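Local coordinates for putative trimethylamine methyltransferase (Rhizobium meliloti, PDB 4YYC), which probably transfers methyl groups, as a putative trimethylamine methyltransferase of the MttB family, at residues Phe117-Gln129 / Ser199-Ser211. Sequence-based numbering, arbitrary orientation.
Sequences FTWHARNPERNAQ and SHIRYSDKPFMGS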
loop_
_atom_site.group_PDB
_atom_site.type_symbol
_atom_site.label_atom_id
_atom_site.label_comp_id
_atom_site.label_asym_id
_atom_site.label_seq_id
_atom_site.Cartn_x
_atom_site.Cartn_y
_atom_site.Cartn_z
ATOM N N PHE A 117 17.483 -11.417 -18.162
ATOM C CA PHE A 117 18.643 -10.922 -18.870
ATOM C C PHE A 117 19.206 -9.708 -18.178
ATOM O O PHE A 117 18.495 -9.089 -17.365
ATOM C CB PHE A 117 18.308 -10.636 -20.362
ATOM C CG PHE A 117 17.289 -9.533 -20.557
ATOM C CD1 PHE A 117 15.941 -9.813 -20.572
ATOM C CD2 PHE A 117 17.681 -8.218 -20.712
ATOM C CE1 PHE A 117 15.007 -8.801 -20.704
ATOM C CE2 PHE A 117 16.754 -7.219 -20.841
ATOM C CZ PHE A 117 15.415 -7.510 -20.833
ATOM N N THR A 118 20.445 -9.345 -18.508
ATOM C CA THR A 118 21.058 -8.151 -17.950
ATOM C C THR A 118 20.791 -6.932 -18.831
ATOM O O THR A 118 20.971 -6.979 -20.060
ATOM C CB THR A 118 22.577 -8.358 -17.825
ATOM O OG1 THR A 118 22.828 -9.529 -17.031
ATOM C CG2 THR A 118 23.217 -7.150 -17.189
ATOM N N TRP A 119 20.364 -5.845 -18.197
ATOM C CA TRP A 119 20.308 -4.517 -18.796
ATOM C C TRP A 119 21.607 -3.836 -18.432
ATOM O O TRP A 119 21.860 -3.498 -17.290
ATOM C CB TRP A 119 19.124 -3.748 -18.237
ATOM C CG TRP A 119 18.802 -2.459 -18.856
ATOM C CD1 TRP A 119 19.386 -1.836 -19.941
ATOM C CD2 TRP A 119 17.756 -1.617 -18.423
ATOM N NE1 TRP A 119 18.733 -0.643 -20.187
ATOM C CE2 TRP A 119 17.720 -0.502 -19.276
ATOM C CE3 TRP A 119 16.823 -1.705 -17.386
ATOM C CZ2 TRP A 119 16.781 0.513 -19.118
ATOM C CZ3 TRP A 119 15.901 -0.705 -17.239
ATOM C CH2 TRP A 119 15.879 0.381 -18.086
ATOM N N HIS A 120 22.506 -3.746 -19.421
ATOM C CA HIS A 120 23.844 -3.259 -19.167
ATOM C C HIS A 120 23.859 -1.741 -19.094
ATOM O O HIS A 120 23.185 -1.068 -19.883
ATOM C CB HIS A 120 24.807 -3.736 -20.241
ATOM C CG HIS A 120 25.013 -5.225 -20.206
ATOM N ND1 HIS A 120 26.102 -5.812 -19.603
ATOM C CD2 HIS A 120 24.227 -6.241 -20.631
ATOM C CE1 HIS A 120 25.986 -7.126 -19.676
ATOM N NE2 HIS A 120 24.854 -7.415 -20.286
ATOM N N ALA A 121 24.656 -1.228 -18.187
ATOM C CA ALA A 121 24.854 0.220 -18.015
ATOM C C ALA A 121 26.261 0.562 -18.426
ATOM O O ALA A 121 27.173 -0.263 -18.347
ATOM C CB ALA A 121 24.638 0.593 -16.551
ATOM N N ARG A 122 26.485 1.810 -18.792
ATOM C CA ARG A 122 27.813 2.201 -19.231
ATOM C C ARG A 122 28.825 2.130 -18.084
ATOM O O ARG A 122 29.987 1.915 -18.328
ATOM C CB ARG A 122 27.790 3.573 -19.883
ATOM C CG ARG A 122 27.539 4.738 -18.930
ATOM C CD ARG A 122 27.480 6.029 -19.721
ATOM N NE ARG A 122 27.483 7.271 -18.956
ATOM C CZ ARG A 122 28.553 7.852 -18.442
ATOM N NH1 ARG A 122 29.758 7.302 -18.558
ATOM N NH2 ARG A 122 28.449 9.025 -17.818
ATOM N N ASN A 123 28.358 2.303 -16.843
ATOM C CA ASN A 123 29.107 1.924 -15.662
ATOM C C ASN A 123 28.599 0.537 -15.260
ATOM O O ASN A 123 27.489 0.428 -14.782
ATOM C CB ASN A 123 28.889 2.922 -14.525
ATOM C CG ASN A 123 29.472 2.472 -13.201
ATOM O OD1 ASN A 123 30.084 1.407 -13.082
ATOM N ND2 ASN A 123 29.333 3.331 -12.188
ATOM N N PRO A 124 29.420 -0.524 -15.437
ATOM C CA PRO A 124 28.941 -1.893 -15.215
ATOM C C PRO A 124 28.460 -2.187 -13.811
ATOM O O PRO A 124 27.626 -3.071 -13.615
ATOM C CB PRO A 124 30.167 -2.749 -15.544
ATOM C CG PRO A 124 30.987 -1.891 -16.430
ATOM C CD PRO A 124 30.812 -0.510 -15.896
ATOM N N GLU A 125 28.905 -1.409 -12.845
ATOM C CA GLU A 125 28.364 -1.528 -11.486
ATOM C C GLU A 125 26.873 -1.220 -11.386
ATOM O O GLU A 125 26.220 -1.604 -10.407
ATOM C CB GLU A 125 29.106 -0.623 -10.532
ATOM C CG GLU A 125 30.537 -1.060 -10.310
ATOM C CD GLU A 125 30.646 -2.532 -9.890
ATOM O OE1 GLU A 125 30.144 -2.853 -8.790
ATOM O OE2 GLU A 125 31.193 -3.363 -10.675
ATOM N N ARG A 126 26.348 -0.513 -12.375
ATOM C CA ARG A 126 24.943 -0.143 -12.418
ATOM C C ARG A 126 24.122 -1.071 -13.293
ATOM O O ARG A 126 22.968 -0.816 -13.548
ATOM C CB ARG A 126 24.773 1.301 -12.836
ATOM C CG ARG A 126 25.643 2.215 -11.987
ATOM C CD ARG A 126 24.885 3.387 -11.495
ATOM N NE ARG A 126 25.680 4.374 -10.760
ATOM C CZ ARG A 126 26.113 4.251 -9.513
ATOM N NH1 ARG A 126 25.912 3.136 -8.807
ATOM N NH2 ARG A 126 26.764 5.270 -8.965
ATOM N N ASN A 127 24.717 -2.171 -13.765
ATOM C CA ASN A 127 23.947 -3.156 -14.530
ATOM C C ASN A 127 22.753 -3.619 -13.698
ATOM O O ASN A 127 22.866 -3.709 -12.476
ATOM C CB ASN A 127 24.786 -4.397 -14.856
ATOM C CG ASN A 127 25.858 -4.155 -15.909
ATOM O OD1 ASN A 127 25.980 -3.077 -16.510
ATOM N ND2 ASN A 127 26.695 -5.184 -16.111
ATOM N N ALA A 128 21.637 -3.931 -14.356
ATOM C CA ALA A 128 20.403 -4.350 -13.659
ATOM C C ALA A 128 19.886 -5.627 -14.249
ATOM O O ALA A 128 19.820 -5.759 -15.455
ATOM C CB ALA A 128 19.337 -3.291 -13.770
ATOM N N GLN A 129 19.512 -6.562 -13.412
ATOM C CA GLN A 129 18.853 -7.762 -13.873
ATOM C C GLN A 129 17.418 -7.450 -14.200
ATOM O O GLN A 129 16.724 -6.899 -13.357
ATOM C CB GLN A 129 18.908 -8.910 -12.839
ATOM C CG GLN A 129 18.170 -10.164 -13.315
ATOM C CD GLN A 129 18.266 -11.315 -12.340
ATOM O OE1 GLN A 129 19.388 -11.761 -12.073
ATOM N NE2 GLN A 129 17.108 -11.851 -11.820
ATOM N N SER A 199 21.416 12.914 -23.153
ATOM C CA SER A 199 21.263 13.334 -21.739
ATOM C C SER A 199 21.425 12.162 -20.773
ATOM O O SER A 199 22.057 12.287 -19.733
ATOM C CB SER A 199 19.909 14.032 -21.527
ATOM O OG SER A 199 19.885 15.211 -22.279
ATOM N N HIS A 200 20.866 11.000 -21.119
ATOM C CA HIS A 200 21.031 9.789 -20.312
ATOM C C HIS A 200 22.482 9.322 -20.237
ATOM O O HIS A 200 22.861 8.658 -19.289
ATOM C CB HIS A 200 20.141 8.658 -20.828
ATOM C CG HIS A 200 18.670 8.892 -20.592
ATOM N ND1 HIS A 200 18.119 8.886 -19.329
ATOM C CD2 HIS A 200 17.647 9.141 -21.441
ATOM C CE1 HIS A 200 16.826 9.117 -19.415
ATOM N NE2 HIS A 200 16.510 9.268 -20.685
ATOM N N ILE A 201 23.284 9.668 -21.233
ATOM C CA ILE A 201 24.695 9.270 -21.245
ATOM C C ILE A 201 25.553 10.270 -20.516
ATOM O O ILE A 201 26.449 9.861 -19.759
ATOM C CB ILE A 201 25.189 9.038 -22.694
ATOM C CG1 ILE A 201 24.340 7.975 -23.371
ATOM C CG2 ILE A 201 26.668 8.679 -22.687
ATOM C CD1 ILE A 201 24.476 7.883 -24.874
ATOM N N ARG A 202 25.300 11.554 -20.768
ATOM C CA ARG A 202 26.148 12.640 -20.228
ATOM C C ARG A 202 25.895 12.852 -18.728
ATOM O O ARG A 202 26.837 13.101 -17.971
ATOM C CB ARG A 202 25.896 13.931 -21.030
ATOM C CG ARG A 202 26.677 15.188 -20.627
ATOM C CD ARG A 202 28.198 15.031 -20.679
ATOM N NE ARG A 202 28.602 14.271 -19.524
ATOM C CZ ARG A 202 29.817 14.112 -19.047
ATOM N NH1 ARG A 202 30.874 14.746 -19.556
ATOM N NH2 ARG A 202 29.906 13.324 -17.976
ATOM N N TYR A 203 24.635 12.755 -18.295
ATOM C CA TYR A 203 24.256 13.141 -16.942
ATOM C C TYR A 203 23.987 11.971 -16.031
ATOM O O TYR A 203 23.718 12.159 -14.831
ATOM C CB TYR A 203 23.076 14.093 -16.973
ATOM C CG TYR A 203 23.399 15.375 -17.713
ATOM C CD1 TYR A 203 24.208 16.333 -17.135
ATOM C CD2 TYR A 203 22.941 15.597 -19.004
ATOM C CE1 TYR A 203 24.516 17.504 -17.821
ATOM C CE2 TYR A 203 23.249 16.752 -19.716
ATOM C CZ TYR A 203 24.023 17.708 -19.112
ATOM O OH TYR A 203 24.344 18.853 -19.820
ATOM N N SER A 204 24.110 10.753 -16.557
ATOM C CA SER A 204 23.898 9.556 -15.725
ATOM C C SER A 204 24.814 8.450 -16.228
ATOM O O SER A 204 25.322 8.537 -17.365
ATOM C CB SER A 204 22.465 9.087 -15.862
ATOM O OG SER A 204 22.194 8.083 -14.894
ATOM N N ASP A 205 24.996 7.430 -15.411
ATOM C CA ASP A 205 25.640 6.192 -15.847
ATOM C C ASP A 205 24.784 4.966 -15.540
ATOM O O ASP A 205 25.288 3.853 -15.561
ATOM C CB ASP A 205 27.048 6.062 -15.256
ATOM C CG ASP A 205 27.060 6.000 -13.744
ATOM O OD1 ASP A 205 25.999 6.043 -13.124
ATOM O OD2 ASP A 205 28.192 5.867 -13.186
ATOM N N LYS A 206 23.498 5.204 -15.277
ATOM C CA LYS A 206 22.529 4.148 -15.028
ATOM C C LYS A 206 21.929 3.687 -16.347
ATOM O O LYS A 206 21.938 4.407 -17.318
ATOM C CB LYS A 206 21.449 4.622 -14.051
ATOM C CG LYS A 206 21.952 4.854 -12.642
ATOM C CD LYS A 206 20.935 5.415 -11.659
ATOM C CE LYS A 206 21.565 5.643 -10.295
ATOM N NZ LYS A 206 20.545 6.139 -9.333
ATOM N N PRO A 207 21.372 2.471 -16.392
ATOM C CA PRO A 207 20.843 1.971 -17.668
ATOM C C PRO A 207 19.655 2.808 -18.159
ATOM O O PRO A 207 18.856 3.250 -17.367
ATOM C CB PRO A 207 20.405 0.563 -17.374
ATOM C CG PRO A 207 20.647 0.327 -15.972
ATOM C CD PRO A 207 21.314 1.477 -15.315
ATOM N N PHE A 208 19.583 3.015 -19.462
ATOM C CA PHE A 208 18.615 3.942 -20.041
ATOM C C PHE A 208 17.787 3.281 -21.127
ATOM O O PHE A 208 18.097 2.160 -21.581
ATOM C CB PHE A 208 19.329 5.212 -20.508
ATOM C CG PHE A 208 20.286 4.996 -21.655
ATOM C CD1 PHE A 208 19.824 4.970 -22.955
ATOM C CD2 PHE A 208 21.653 4.792 -21.436
ATOM C CE1 PHE A 208 20.697 4.798 -24.025
ATOM C CE2 PHE A 208 22.518 4.587 -22.491
ATOM C CZ PHE A 208 22.040 4.587 -23.800
HETATM N N MSE A 209 16.769 3.998 -21.561
HETATM C CA MSE A 209 15.795 3.521 -22.542
HETATM C C MSE A 209 15.969 4.264 -23.835
HETATM O O MSE A 209 16.462 5.395 -23.876
HETATM C CB MSE A 209 14.367 3.761 -22.012
HETATM C CG MSE A 209 14.073 2.994 -20.734
HETATM SE SE MSE A 209 12.306 3.469 -20.039
HETATM C CE MSE A 209 11.249 2.391 -21.257
ATOM N N GLY A 210 15.517 3.653 -24.918
ATOM C CA GLY A 210 15.681 4.207 -26.241
ATOM C C GLY A 210 14.493 4.927 -26.792
ATOM O O GLY A 210 13.412 4.953 -26.210
ATOM N N SER A 211 14.700 5.571 -27.947
ATOM C CA SER A 211 13.613 6.318 -28.585
ATOM C C SER A 211 12.746 5.341 -29.374
ATOM O O SER A 211 13.286 4.421 -30.034
ATOM C CB SER A 211 14.158 7.365 -29.541
ATOM O OG SER A 211 13.095 8.037 -30.222
HETATM O O HOH W 1 22.253 1.538 -20.640
HETATM O O HOH W 2 28.453 7.047 -10.791
#
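OD2 of D205 is gripped by N123, in the loop that closes the hairpin of strands 116-119 and 128-131, and by a water that also bonds R126 NH2. N123 ND2 donates to D205 OD2 over 3.0 Å, reaching it from above the carboxylate plane. R126 NE meets OD1 of D205 at 2.9 Å in a salt bridge, with OD1 at the edge of the guanidinium, while the two planes stand 72° apart. An aspartate suits this place because its two oxygens accept from two different side chains at once, one of them charged. N123 OD1 also accepts from E125 N in an Asx turn.

R122 is long enough to span from the loop to just past the end of helix 192-202, where NE meets S204 O (3.0 Å) on a lone pair and NH2 adds a weak bond; NH1 bonds Y500 O.

Deeper in, P207 lays CB over one face of W119, 3.4 Å from the centroid of the five-membered ring, a CH-pi contact that a compact proline makes well. CG of W119 stands anti to the backbone N (chi1 -172°), which lays the indole against P207 and brings NE1, at its edge, to F208 O in a weak hydrogen bond.

The hairpin thus packs on a helix-to-strand connection leading into the parallel strands 208-209, 240-245, 269-277 and 313-322, consistent with the TIM-barrel fold of the MttB family, with W119 touching L241 of strand 240-245 and helix 215-229 flanking R122.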